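Local structure of Dps family protein (Staphylococcus aureus subsp. aureus, 2D5K) at residues B[69-74]-B[78-83]; B[16-21]-B[104-109]; B[6-11]-B[127-132]; B[26-31]-B[84-89]. The protein probably protects the bacterium against oxidative stress as a twelve-subunit ferritin-like shell that, as in other Dps proteins, is expected to oxidise and store iron. One frame throughout, in Å; residues are numbered along the deposited sequence.

Contact 1 (B[69-74]-B[78-83])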
loop_
_atom_site.group_PDB
_atom_site.type_symbol
_atom_site.label_atom_id
_atom_site.label_comp_id
_atom_site.label_asym_id
_atom_site.label_seq_id
_atom_site.Cartn_x
_atom_site.Cartn_y
_atom_site.Cartn_z
ATOM N N ASN B 69 10.661 -29.665 -23.428
ATOM C CA ASN B 69 10.554 -30.227 -22.081
ATOM C C ASN B 69 11.577 -29.618 -21.122
ATOM O O ASN B 69 12.773 -29.889 -21.227
ATOM C CB ASN B 69 10.779 -31.740 -22.129
ATOM C CG ASN B 69 9.698 -32.466 -22.895
ATOM O OD1 ASN B 69 9.961 -33.470 -23.555
ATOM N ND2 ASN B 69 8.471 -31.971 -22.803
ATOM N N PRO B 70 11.118 -28.801 -20.159
ATOM C CA PRO B 70 12.044 -28.183 -19.202
ATOM C C PRO B 70 12.602 -29.259 -18.284
ATOM O O PRO B 70 11.855 -30.135 -17.849
ATOM C CB PRO B 70 11.155 -27.209 -18.421
ATOM C CG PRO B 70 9.932 -27.039 -19.278
ATOM C CD PRO B 70 9.732 -28.387 -19.891
ATOM N N VAL B 71 13.901 -29.210 -17.991
ATOM C CA VAL B 71 14.491 -30.202 -17.095
ATOM C C VAL B 71 13.751 -30.107 -15.766
ATOM O O VAL B 71 13.805 -29.078 -15.090
ATOM C CB VAL B 71 16.002 -29.951 -16.867
ATOM C CG1 VAL B 71 16.785 -30.365 -18.096
ATOM C CG2 VAL B 71 16.253 -28.484 -16.562
ATOM N N GLY B 72 13.058 -31.182 -15.396
ATOM C CA GLY B 72 12.284 -31.171 -14.168
ATOM C C GLY B 72 12.771 -31.961 -12.966
ATOM O O GLY B 72 11.970 -32.282 -12.093
ATOM N N THR B 73 14.058 -32.284 -12.907
ATOM C CA THR B 73 14.595 -33.015 -11.763
ATOM C C THR B 73 15.952 -32.445 -11.377
ATOM O O THR B 73 16.649 -31.867 -12.209
ATOM C CB THR B 73 14.772 -34.523 -12.055
ATOM O OG1 THR B 73 15.853 -34.714 -12.978
ATOM C CG2 THR B 73 13.487 -35.106 -12.632
ATOM N N LEU B 74 16.319 -32.613 -10.112
ATOM C CA LEU B 74 17.598 -32.122 -9.613
ATOM C C LEU B 74 18.745 -32.947 -10.186
ATOM O O LEU B 74 19.833 -32.429 -10.460
ATOM C CB LEU B 74 17.612 -32.184 -8.086
ATOM C CG LEU B 74 16.532 -31.324 -7.419
ATOM C CD1 LEU B 74 16.500 -31.595 -5.923
ATOM C CD2 LEU B 74 16.815 -29.850 -7.691
ATOM N N LEU B 78 21.975 -31.303 -12.066
ATOM C CA LEU B 78 23.356 -31.516 -11.648
ATOM C C LEU B 78 24.213 -32.025 -12.802
ATOM O O LEU B 78 25.416 -31.775 -12.851
ATOM C CB LEU B 78 23.416 -32.517 -10.490
ATOM C CG LEU B 78 22.904 -32.037 -9.129
ATOM C CD1 LEU B 78 22.768 -33.217 -8.172
ATOM C CD2 LEU B 78 23.865 -31.002 -8.563
ATOM N N GLU B 79 23.588 -32.735 -13.736
ATOM C CA GLU B 79 24.311 -33.281 -14.880
ATOM C C GLU B 79 24.699 -32.218 -15.909
ATOM O O GLU B 79 25.808 -32.238 -16.438
ATOM C CB GLU B 79 23.469 -34.358 -15.575
ATOM C CG GLU B 79 22.934 -35.436 -14.648
ATOM C CD GLU B 79 22.170 -36.523 -15.385
ATOM O OE1 GLU B 79 21.322 -36.188 -16.245
ATOM O OE2 GLU B 79 22.410 -37.715 -15.097
ATOM N N GLN B 80 23.792 -31.288 -16.180
ATOM C CA GLN B 80 24.043 -30.256 -17.183
ATOM C C GLN B 80 24.725 -28.982 -16.677
ATOM O O GLN B 80 25.497 -28.355 -17.404
ATOM C CB GLN B 80 22.727 -29.864 -17.859
ATOM C CG GLN B 80 21.877 -31.035 -18.325
ATOM C CD GLN B 80 20.592 -30.585 -18.993
ATOM O OE1 GLN B 80 19.686 -31.386 -19.233
ATOM N NE2 GLN B 80 20.508 -29.296 -19.306
ATOM N N SER B 81 24.435 -28.605 -15.438
ATOM C CA SER B 81 24.979 -27.383 -14.846
ATOM C C SER B 81 26.495 -27.178 -14.875
ATOM O O SER B 81 27.262 -28.094 -14.577
ATOM C CB SER B 81 24.508 -27.270 -13.394
ATOM O OG SER B 81 25.051 -26.115 -12.775
ATOM N N ILE B 82 26.921 -25.964 -15.226
ATOM C CA ILE B 82 28.345 -25.637 -15.217
ATOM C C ILE B 82 28.638 -25.050 -13.838
ATOM O O ILE B 82 29.792 -24.811 -13.469
ATOM C CB ILE B 82 28.733 -24.605 -16.308
ATOM C CG1 ILE B 82 27.989 -23.287 -16.086
ATOM C CG2 ILE B 82 28.455 -25.186 -17.686
ATOM C CD1 ILE B 82 28.504 -22.147 -16.947
ATOM N N VAL B 83 27.572 -24.806 -13.081
ATOM C CA VAL B 83 27.700 -24.294 -11.724
ATOM C C VAL B 83 27.802 -25.529 -10.841
ATOM O O VAL B 83 26.921 -26.390 -10.863
ATOM C CB VAL B 83 26.462 -23.475 -11.297
ATOM C CG1 VAL B 83 26.561 -23.111 -9.819
ATOM C CG2 VAL B 83 26.354 -22.216 -12.146
#
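Leu74 and Leu78 meet in the tight half of this contact. Leu78 N donates to Leu74 O over 2.9 Å, with an N-H...O angle of 164°. The Leu78 side chain lies beside the same oxygen: its CG, placed alongside its own backbone N (chi1 -71°), comes within 3.4 Å of Leu74 O. Hydrocarbon probably helps to shield one flank of this routine helical bond. The bond spans four residues and closes the first turn of helix 74-80, the short extra helix that Dps proteins carry in the long connection between the second and third helices of the ferritin-like bundle. Thr73 stands at its N-cap, a place suited to a small hydroxyl side chain, and Leu74 N is held by Glu85 of the second subunit. The second touch is slighter, a single methyl against an amide oxygen. Gln80 stretches out beyond CG until OE1 is 3.3 Å from Val71 CG1, while NE2 stays 4.1 Å from that methyl, and the two side chains cross at a slant. Val71 is buried and also packs on Val16 of helix 5-32, which suits a compact apolar side chain, whereas the long, polar Gln80 is partly exposed. Past the helix, Ser81 OG reaches forward to donate to Val83 O at 2.7 Å, on a lone pair in the carbonyl plane.

Contact 2 (B[16-21]-B[104-109])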
loop_
_atom_site.group_PDB
_atom_site.type_symbol
_atom_site.label_atom_id
_atom_site.label_comp_id
_atom_site.label_asym_id
_atom_site.label_seq_id
_atom_site.Cartn_x
_atom_site.Cartn_y
_atom_site.Cartn_z
ATOM N N VAL B 16 18.472 -23.431 -17.030
ATOM C CA VAL B 16 17.553 -23.910 -15.997
ATOM C C VAL B 16 18.380 -24.747 -15.026
ATOM O O VAL B 16 18.218 -24.649 -13.805
ATOM C CB VAL B 16 16.417 -24.789 -16.582
ATOM C CG1 VAL B 16 15.567 -25.361 -15.447
ATOM C CG2 VAL B 16 15.541 -23.962 -17.507
ATOM N N ALA B 17 19.281 -25.552 -15.581
ATOM C CA ALA B 17 20.160 -26.404 -14.786
ATOM C C ALA B 17 21.114 -25.563 -13.940
ATOM O O ALA B 17 21.222 -25.773 -12.731
ATOM C CB ALA B 17 20.950 -27.333 -15.697
ATOM N N ASN B 18 21.805 -24.615 -14.574
ATOM C CA ASN B 18 22.742 -23.742 -13.862
ATOM C C ASN B 18 22.102 -23.046 -12.668
ATOM O O ASN B 18 22.643 -23.056 -11.566
ATOM C CB ASN B 18 23.279 -22.627 -14.768
ATOM C CG ASN B 18 24.200 -23.129 -15.856
ATOM O OD1 ASN B 18 24.798 -24.200 -15.749
ATOM N ND2 ASN B 18 24.342 -22.329 -16.912
ATOM N N TRP B 19 20.950 -22.428 -12.899
ATOM C CA TRP B 19 20.294 -21.683 -11.844
ATOM C C TRP B 19 19.590 -22.519 -10.791
ATOM O O TRP B 19 19.370 -22.053 -9.675
ATOM C CB TRP B 19 19.369 -20.635 -12.466
ATOM C CG TRP B 19 20.185 -19.596 -13.195
ATOM C CD1 TRP B 19 20.505 -19.581 -14.527
ATOM C CD2 TRP B 19 20.882 -18.492 -12.605
ATOM N NE1 TRP B 19 21.364 -18.537 -14.798
ATOM C CE2 TRP B 19 21.610 -17.854 -13.636
ATOM C CE3 TRP B 19 20.965 -17.983 -11.302
ATOM C CZ2 TRP B 19 22.409 -16.730 -13.404
ATOM C CZ3 TRP B 19 21.763 -16.863 -11.071
ATOM C CH2 TRP B 19 22.474 -16.252 -12.121
ATOM N N THR B 20 19.254 -23.756 -11.130
ATOM C CA THR B 20 18.630 -24.623 -10.143
ATOM C C THR B 20 19.746 -24.998 -9.166
ATOM O O THR B 20 19.549 -24.997 -7.954
ATOM C CB THR B 20 18.041 -25.887 -10.790
ATOM O OG1 THR B 20 16.941 -25.516 -11.637
ATOM C CG2 THR B 20 17.537 -26.848 -9.723
ATOM N N VAL B 21 20.926 -25.304 -9.698
ATOM C CA VAL B 21 22.057 -25.648 -8.841
ATOM C C VAL B 21 22.476 -24.416 -8.040
ATOM O O VAL B 21 22.729 -24.506 -6.835
ATOM C CB VAL B 21 23.262 -26.155 -9.659
ATOM C CG1 VAL B 21 24.439 -26.431 -8.737
ATOM C CG2 VAL B 21 22.880 -27.426 -10.411
ATOM N N THR B 104 30.827 -15.163 -14.295
ATOM C CA THR B 104 31.660 -14.923 -15.468
ATOM C C THR B 104 31.407 -16.061 -16.459
ATOM O O THR B 104 31.247 -15.831 -17.664
ATOM C CB THR B 104 33.163 -14.898 -15.095
ATOM O OG1 THR B 104 33.453 -13.696 -14.371
ATOM C CG2 THR B 104 34.037 -14.959 -16.353
ATOM N N ASN B 105 31.362 -17.291 -15.950
ATOM C CA ASN B 105 31.127 -18.454 -16.800
ATOM C C ASN B 105 29.748 -18.421 -17.447
ATOM O O ASN B 105 29.600 -18.724 -18.632
ATOM C CB ASN B 105 31.270 -19.753 -16.001
ATOM C CG ASN B 105 32.682 -19.978 -15.498
ATOM O OD1 ASN B 105 33.642 -19.402 -16.020
ATOM N ND2 ASN B 105 32.820 -20.832 -14.490
ATOM N N ILE B 106 28.740 -18.066 -16.660
ATOM C CA ILE B 106 27.377 -17.994 -17.165
ATOM C C ILE B 106 27.240 -16.896 -18.218
ATOM O O ILE B 106 26.610 -17.098 -19.256
ATOM C CB ILE B 106 26.387 -17.738 -16.008
ATOM C CG1 ILE B 106 26.327 -18.983 -15.116
ATOM C CG2 ILE B 106 24.999 -17.380 -16.559
ATOM C CD1 ILE B 106 25.660 -18.754 -13.768
ATOM N N SER B 107 27.834 -15.734 -17.961
ATOM C CA SER B 107 27.737 -14.641 -18.920
ATOM C C SER B 107 28.328 -15.055 -20.264
ATOM O O SER B 107 27.801 -14.695 -21.316
ATOM C CB SER B 107 28.453 -13.394 -18.397
ATOM O OG SER B 107 28.287 -12.314 -19.304
ATOM N N LYS B 108 29.421 -15.813 -20.231
ATOM C CA LYS B 108 30.051 -16.275 -21.462
ATOM C C LYS B 108 29.122 -17.253 -22.187
ATOM O O LYS B 108 28.991 -17.205 -23.413
ATOM C CB LYS B 108 31.392 -16.952 -21.153
ATOM C CG LYS B 108 32.125 -17.448 -22.389
ATOM C CD LYS B 108 33.506 -17.993 -22.039
ATOM C CE LYS B 108 34.221 -18.514 -23.282
ATOM N NZ LYS B 108 35.560 -19.083 -22.954
ATOM N N GLN B 109 28.479 -18.138 -21.430
ATOM C CA GLN B 109 27.544 -19.095 -22.022
ATOM C C GLN B 109 26.380 -18.343 -22.643
ATOM O O GLN B 109 25.893 -18.698 -23.718
ATOM C CB GLN B 109 26.962 -20.045 -20.974
ATOM C CG GLN B 109 27.849 -21.169 -20.509
ATOM C CD GLN B 109 27.039 -22.242 -19.804
ATOM O OE1 GLN B 109 26.143 -21.936 -19.012
ATOM N NE2 GLN B 109 27.348 -23.505 -20.086
#
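Gln109 OE1 is gripped by two amide groups, that of Asn18 across the contact and that of Gln15 one turn earlier on helix 5-32. Asn18 ND2 lies 2.8 Å from Gln109 OE1, in the plane of the acceptor carbonyl and close to the plane of its own amide, although the N-H...O angle of 145° shows a bent bond. The amide of Asn18 reaches across because CG sits beside the backbone N (chi1 -69°), and Gln109 answers with a chain extended beyond CG. Amides suit this largely buried spot: each offers a donor and an acceptor without a charge. Asn18 uses both ends, its OD1 receiving Ile82 N from the loop and Gln14 NE2, its ND2 also serving Gln15 OE1. Such a network should fix which way round each amide is turned. Beside it the contact becomes apolar. Ile106 CD1 rests 3.8 Å from Trp19 CZ2, coming obliquely to the benzo half of the indole, and Ile106 CG2 touches the same carbon at 4.1 Å. The two helical segments run antiparallel, at 163°, and their axes approach to 12.0 Å, a wide gap that large side chains such as these can bridge. Around them, helix 38-65 sets Tyr55 edge-to-face against Trp19, helix 123-147 brings Met132 and Val136 to it, and helix 74-80 packs on another side of helix 5-32, against Ala17, Thr20 and Val21.

Contact 3 (B[6-11]-B[127-132])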
loop_
_atom_site.group_PDB
_atom_site.type_symbol
_atom_site.label_atom_id
_atom_site.label_comp_id
_atom_site.label_asym_id
_atom_site.label_seq_id
_atom_site.Cartn_x
_atom_site.Cartn_y
_atom_site.Cartn_z
ATOM N N GLN B 6 15.421 -26.551 -31.501
ATOM C CA GLN B 6 15.974 -27.564 -30.611
ATOM C C GLN B 6 17.278 -27.084 -29.979
ATOM O O GLN B 6 17.533 -27.333 -28.798
ATOM C CB GLN B 6 16.218 -28.865 -31.384
ATOM C CG GLN B 6 14.949 -29.530 -31.919
ATOM C CD GLN B 6 14.174 -28.652 -32.894
ATOM O OE1 GLN B 6 14.688 -28.257 -33.942
ATOM N NE2 GLN B 6 12.928 -28.343 -32.547
ATOM N N ASP B 7 18.105 -26.407 -30.769
ATOM C CA ASP B 7 19.375 -25.890 -30.272
ATOM C C ASP B 7 19.118 -24.856 -29.183
ATOM O O ASP B 7 19.862 -24.775 -28.206
ATOM C CB ASP B 7 20.181 -25.231 -31.398
ATOM C CG ASP B 7 20.632 -26.221 -32.455
ATOM O OD1 ASP B 7 21.044 -27.338 -32.085
ATOM O OD2 ASP B 7 20.589 -25.871 -33.654
ATOM N N VAL B 8 18.068 -24.060 -29.362
ATOM C CA VAL B 8 17.729 -23.032 -28.383
ATOM C C VAL B 8 17.227 -23.671 -27.091
ATOM O O VAL B 8 17.573 -23.225 -25.998
ATOM C CB VAL B 8 16.657 -22.068 -28.935
ATOM C CG1 VAL B 8 16.379 -20.960 -27.928
ATOM C CG2 VAL B 8 17.138 -21.465 -30.252
ATOM N N VAL B 9 16.413 -24.716 -27.213
ATOM C CA VAL B 9 15.903 -25.400 -26.027
ATOM C C VAL B 9 17.074 -25.922 -25.199
ATOM O O VAL B 9 17.048 -25.883 -23.970
ATOM C CB VAL B 9 14.979 -26.573 -26.412
ATOM C CG1 VAL B 9 14.648 -27.412 -25.178
ATOM C CG2 VAL B 9 13.699 -26.032 -27.025
ATOM N N LYS B 10 18.103 -26.407 -25.884
ATOM C CA LYS B 10 19.297 -26.923 -25.226
ATOM C C LYS B 10 19.947 -25.799 -24.411
ATOM O O LYS B 10 20.392 -26.014 -23.282
ATOM C CB LYS B 10 20.271 -27.451 -26.283
ATOM C CG LYS B 10 21.497 -28.170 -25.746
ATOM C CD LYS B 10 22.532 -27.205 -25.193
ATOM C CE LYS B 10 23.857 -27.911 -24.968
ATOM N NZ LYS B 10 24.360 -28.508 -26.238
ATOM N N GLU B 11 20.002 -24.604 -24.995
ATOM C CA GLU B 11 20.584 -23.448 -24.316
ATOM C C GLU B 11 19.717 -23.026 -23.132
ATOM O O GLU B 11 20.234 -22.630 -22.085
ATOM C CB GLU B 11 20.728 -22.268 -25.284
ATOM C CG GLU B 11 21.762 -22.473 -26.383
ATOM C CD GLU B 11 23.130 -22.830 -25.833
ATOM O OE1 GLU B 11 23.553 -22.209 -24.833
ATOM O OE2 GLU B 11 23.788 -23.726 -26.408
ATOM N N ASP B 127 15.811 -12.597 -26.175
ATOM C CA ASP B 127 15.536 -11.482 -25.274
ATOM C C ASP B 127 15.656 -11.903 -23.811
ATOM O O ASP B 127 16.149 -11.142 -22.977
ATOM C CB ASP B 127 14.134 -10.927 -25.549
ATOM C CG ASP B 127 13.820 -9.697 -24.724
ATOM O OD1 ASP B 127 14.590 -8.716 -24.797
ATOM O OD2 ASP B 127 12.797 -9.710 -24.005
ATOM N N MET B 128 15.204 -13.114 -23.501
ATOM C CA MET B 128 15.289 -13.617 -22.134
ATOM C C MET B 128 16.741 -13.805 -21.719
ATOM O O MET B 128 17.113 -13.499 -20.585
ATOM C CB MET B 128 14.524 -14.930 -22.002
ATOM C CG MET B 128 13.020 -14.731 -22.053
ATOM S SD MET B 128 12.125 -16.265 -21.830
ATOM C CE MET B 128 10.416 -15.688 -22.029
ATOM N N PHE B 129 17.563 -14.310 -22.634
ATOM C CA PHE B 129 18.976 -14.498 -22.333
ATOM C C PHE B 129 19.632 -13.140 -22.104
ATOM O O PHE B 129 20.494 -13.001 -21.240
ATOM C CB PHE B 129 19.688 -15.220 -23.480
ATOM C CG PHE B 129 19.333 -16.674 -23.601
ATOM C CD1 PHE B 129 19.308 -17.496 -22.476
ATOM C CD2 PHE B 129 19.067 -17.236 -24.847
ATOM C CE1 PHE B 129 19.025 -18.860 -22.592
ATOM C CE2 PHE B 129 18.784 -18.596 -24.969
ATOM C CZ PHE B 129 18.765 -19.408 -23.838
ATOM N N ILE B 130 19.229 -12.142 -22.889
ATOM C CA ILE B 130 19.782 -10.795 -22.758
ATOM C C ILE B 130 19.448 -10.226 -21.386
ATOM O O ILE B 130 20.308 -9.662 -20.712
ATOM C CB ILE B 130 19.211 -9.830 -23.823
ATOM C CG1 ILE B 130 19.529 -10.338 -25.231
ATOM C CG2 ILE B 130 19.781 -8.429 -23.611
ATOM C CD1 ILE B 130 20.977 -10.423 -25.534
ATOM N N GLY B 131 18.189 -10.365 -20.985
ATOM C CA GLY B 131 17.771 -9.867 -19.686
ATOM C C GLY B 131 18.583 -10.510 -18.576
ATOM O O GLY B 131 19.004 -9.843 -17.632
ATOM N N MET B 132 18.800 -11.816 -18.686
ATOM C CA MET B 132 19.577 -12.542 -17.684
ATOM C C MET B 132 21.032 -12.075 -17.672
ATOM O O MET B 132 21.609 -11.835 -16.612
ATOM C CB MET B 132 19.530 -14.047 -17.962
ATOM C CG MET B 132 20.380 -14.874 -17.001
ATOM S SD MET B 132 20.366 -16.640 -17.374
ATOM C CE MET B 132 18.805 -17.117 -16.650
#
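Phe129 reaches from helix 123-147 to Glu11 and Val8 on helix 5-32, the last and first helices of the ferritin-like bundle, which here run in the same direction. The apolar touches come first. Phe129 CZ lies 3.8 Å from Glu11 CB, and its neighbour CE2 is 4.2 Å from that methylene, so the outer end of the ring meets the aliphatic root of an acidic residue obliquely. Val8 CG1 adds a looser approach, 4.5 Å from Phe129 CE2, one helical turn before. A second kind of touch is ring against backbone: Phe129 CZ is also 3.8 Å from Glu11 C, and CE1 is 4.0 Å from Glu11 O. A long aromatic suits this place because the backbones are well separated, the CA atoms of Glu11 and Phe129 being 9.3 Å apart. Charge is handled by shape. The Glu11 chain bends at its second torsion (chi2 -55°), which carries the carboxylate away from the phenyl ring and leaves CB to do the touching. Further apolar cover for Phe129 comes from Leu12 of its partner helix and Leu110 of helix 92-120, while Val8 also packs on Ala120. The touches across the two segments are thus van der Waals ones, with the acidic residue contributing only its CB and backbone, so its carboxylate need not be buried against the ring.

Contact 4 (B[26-31]-B[84-89])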
loop_
_atom_site.group_PDB
_atom_site.type_symbol
_atom_site.label_atom_id
_atom_site.label_comp_id
_atom_site.label_asym_id
_atom_site.label_seq_id
_atom_site.Cartn_x
_atom_site.Cartn_y
_atom_site.Cartn_z
ATOM N N LEU B 26 23.370 -20.895 -3.371
ATOM C CA LEU B 26 23.162 -19.586 -2.766
ATOM C C LEU B 26 22.529 -19.724 -1.383
ATOM O O LEU B 26 22.741 -18.878 -0.524
ATOM C CB LEU B 26 22.303 -18.701 -3.674
ATOM C CG LEU B 26 23.051 -18.142 -4.889
ATOM C CD1 LEU B 26 22.059 -17.636 -5.930
ATOM C CD2 LEU B 26 23.981 -17.021 -4.443
ATOM N N HIS B 27 21.746 -20.780 -1.167
ATOM C CA HIS B 27 21.159 -21.004 0.149
ATOM C C HIS B 27 22.298 -21.396 1.080
ATOM O O HIS B 27 22.370 -20.944 2.221
ATOM C CB HIS B 27 20.125 -22.134 0.120
ATOM C CG HIS B 27 18.736 -21.669 -0.182
ATOM N ND1 HIS B 27 18.332 -21.296 -1.446
ATOM C CD2 HIS B 27 17.662 -21.493 0.624
ATOM C CE1 HIS B 27 17.068 -20.911 -1.405
ATOM N NE2 HIS B 27 16.638 -21.021 -0.160
ATOM N N ASN B 28 23.188 -22.244 0.574
ATOM C CA ASN B 28 24.341 -22.699 1.342
ATOM C C ASN B 28 25.160 -21.493 1.800
ATOM O O ASN B 28 25.491 -21.367 2.981
ATOM C CB ASN B 28 25.195 -23.633 0.476
ATOM C CG ASN B 28 26.428 -24.147 1.197
ATOM O OD1 ASN B 28 27.289 -23.370 1.608
ATOM N ND2 ASN B 28 26.520 -25.469 1.351
ATOM N N PHE B 29 25.477 -20.594 0.871
ATOM C CA PHE B 29 26.262 -19.413 1.220
ATOM C C PHE B 29 25.476 -18.515 2.176
ATOM O O PHE B 29 26.039 -17.928 3.095
ATOM C CB PHE B 29 26.666 -18.645 -0.047
ATOM C CG PHE B 29 27.693 -19.363 -0.898
ATOM C CD1 PHE B 29 28.214 -20.596 -0.501
ATOM C CD2 PHE B 29 28.136 -18.804 -2.093
ATOM C CE1 PHE B 29 29.161 -21.261 -1.284
ATOM C CE2 PHE B 29 29.084 -19.460 -2.883
ATOM C CZ PHE B 29 29.596 -20.693 -2.474
ATOM N N HIS B 30 24.171 -18.426 1.948
ATOM C CA HIS B 30 23.264 -17.635 2.776
ATOM C C HIS B 30 23.318 -18.134 4.226
ATOM O O HIS B 30 23.297 -17.343 5.169
ATOM C CB HIS B 30 21.848 -17.775 2.187
ATOM C CG HIS B 30 20.737 -17.284 3.067
ATOM N ND1 HIS B 30 20.522 -15.947 3.330
ATOM C CD2 HIS B 30 19.714 -17.951 3.655
ATOM C CE1 HIS B 30 19.411 -15.812 4.035
ATOM N NE2 HIS B 30 18.903 -17.012 4.246
ATOM N N TRP B 31 23.416 -19.450 4.398
ATOM C CA TRP B 31 23.448 -20.043 5.732
ATOM C C TRP B 31 24.819 -20.079 6.389
ATOM O O TRP B 31 24.951 -19.811 7.583
ATOM C CB TRP B 31 22.920 -21.486 5.690
ATOM C CG TRP B 31 21.503 -21.620 5.212
ATOM C CD1 TRP B 31 20.475 -20.751 5.436
ATOM C CD2 TRP B 31 20.954 -22.705 4.452
ATOM N NE1 TRP B 31 19.318 -21.225 4.860
ATOM C CE2 TRP B 31 19.584 -22.423 4.251
ATOM C CE3 TRP B 31 21.486 -23.889 3.924
ATOM C CZ2 TRP B 31 18.735 -23.283 3.541
ATOM C CZ3 TRP B 31 20.642 -24.748 3.215
ATOM C CH2 TRP B 31 19.281 -24.435 3.032
ATOM N N LYS B 84 28.883 -25.628 -10.078
ATOM C CA LYS B 84 29.077 -26.776 -9.210
ATOM C C LYS B 84 28.557 -26.489 -7.813
ATOM O O LYS B 84 28.437 -25.332 -7.412
ATOM C CB LYS B 84 30.562 -27.155 -9.176
ATOM C CG LYS B 84 31.125 -27.431 -10.570
ATOM C CD LYS B 84 30.278 -28.474 -11.302
ATOM C CE LYS B 84 30.551 -28.497 -12.806
ATOM N NZ LYS B 84 31.969 -28.811 -13.124
ATOM N N GLU B 85 28.231 -27.545 -7.077
ATOM C CA GLU B 85 27.715 -27.379 -5.727
ATOM C C GLU B 85 28.781 -26.843 -4.784
ATOM O O GLU B 85 29.981 -26.979 -5.038
ATOM C CB GLU B 85 27.165 -28.708 -5.208
ATOM C CG GLU B 85 26.079 -29.282 -6.102
ATOM C CD GLU B 85 24.953 -29.912 -5.315
ATOM O OE1 GLU B 85 25.051 -31.111 -4.973
ATOM O OE2 GLU B 85 23.972 -29.193 -5.028
ATOM N N ALA B 86 28.334 -26.227 -3.698
ATOM C CA ALA B 86 29.243 -25.659 -2.717
ATOM C C ALA B 86 30.083 -26.726 -2.026
ATOM O O ALA B 86 29.619 -27.841 -1.785
ATOM C CB ALA B 86 28.453 -24.876 -1.675
ATOM N N ALA B 87 31.327 -26.372 -1.728
ATOM C CA ALA B 87 32.244 -27.260 -1.026
ATOM C C ALA B 87 32.235 -26.779 0.422
ATOM O O ALA B 87 31.587 -25.782 0.740
ATOM C CB ALA B 87 33.643 -27.148 -1.616
ATOM N N LYS B 88 32.953 -27.467 1.302
ATOM C CA LYS B 88 32.978 -27.072 2.708
ATOM C C LYS B 88 34.098 -26.098 3.069
ATOM O O LYS B 88 35.122 -26.031 2.392
ATOM C CB LYS B 88 33.105 -28.311 3.602
ATOM C CG LYS B 88 31.934 -29.274 3.532
ATOM C CD LYS B 88 32.128 -30.426 4.507
ATOM C CE LYS B 88 30.910 -31.336 4.548
ATOM N NZ LYS B 88 30.610 -31.925 3.215
ATOM N N GLY B 89 33.878 -25.338 4.141
ATOM C CA GLY B 89 34.875 -24.402 4.641
ATOM C C GLY B 89 35.171 -23.130 3.869
ATOM O O GLY B 89 36.310 -22.662 3.867
HETATM O O HOH W 1 29.664 -23.760 2.642
#
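Ala86 presses its methyl between Asn28 and Phe29, where the loop between helix 74-80 and helix 92-120 passes along helix 5-32. This is the long connection that joins the two halves of the ferritin-like four-helix bundle, and here it runs over the end of the first helix. In the first shell, Ala86 CB is 3.6 Å from Asn28 CG and equally 3.6 Å from Asn28 ND2, so the methyl sits over one face of the Asn28 amide, nearly above CG; it is also 3.7 Å from Phe29 CE1, met obliquely. Alanine fits because a single methyl fills the notch between two adjacent side chains while the loop stays close to the helix. The notch owes its shape to the torsions: Asn28 CG is swung opposite its backbone N (chi1 180°), whereas Phe29 CG lies beside its own (chi1 -70°). The next shell holds both walls. Phe29, apolar and long enough to span from Ala86, packs on Met95 and Leu99 of helix 92-120. Asn28 offers the methyl a flat face and keeps its polar ends for other partners: ND2 donates to Gly72 O of the second subunit, tying the buried amide to the subunit interface. Farther round the helix, Trp31 NE1 donates to Asp57 OD1 of that subunit and His30 NE2 makes a weak bond to it, an arrangement consistent with the iron-oxidising centres that Dps proteins build between two subunits. On the loop side, one water gives a hydrogen to Asn28 OD1 at 2.6 Å and spans, more weakly, to Ala87 O at 3.4 Å.

How the contacts relate
Helix 5-32 threads through contacts 3, 2 and 4 in turn, meeting helix 123-147, helix 92-120 and the loop 84-89 along its length. Contacts 3 and 4 lie on opposite sides of the chain's centre, about 26 Å between centres, with contact 2 between them, about 11 Å from the former and 16 Å from the latter. Along the chain, contact 1 nests within the loop closed by contact 4, contact 4 within that of contact 2, and contact 2 within that of contact 3. Contacts 1 and 2 touch, their centres about 11 Å apart, and contact 1 also touches contact 4 through Leu78 and Glu85. Contacts 1 and 4 both reach the second subunit, so the long connection joins bundle interior to dimer interface.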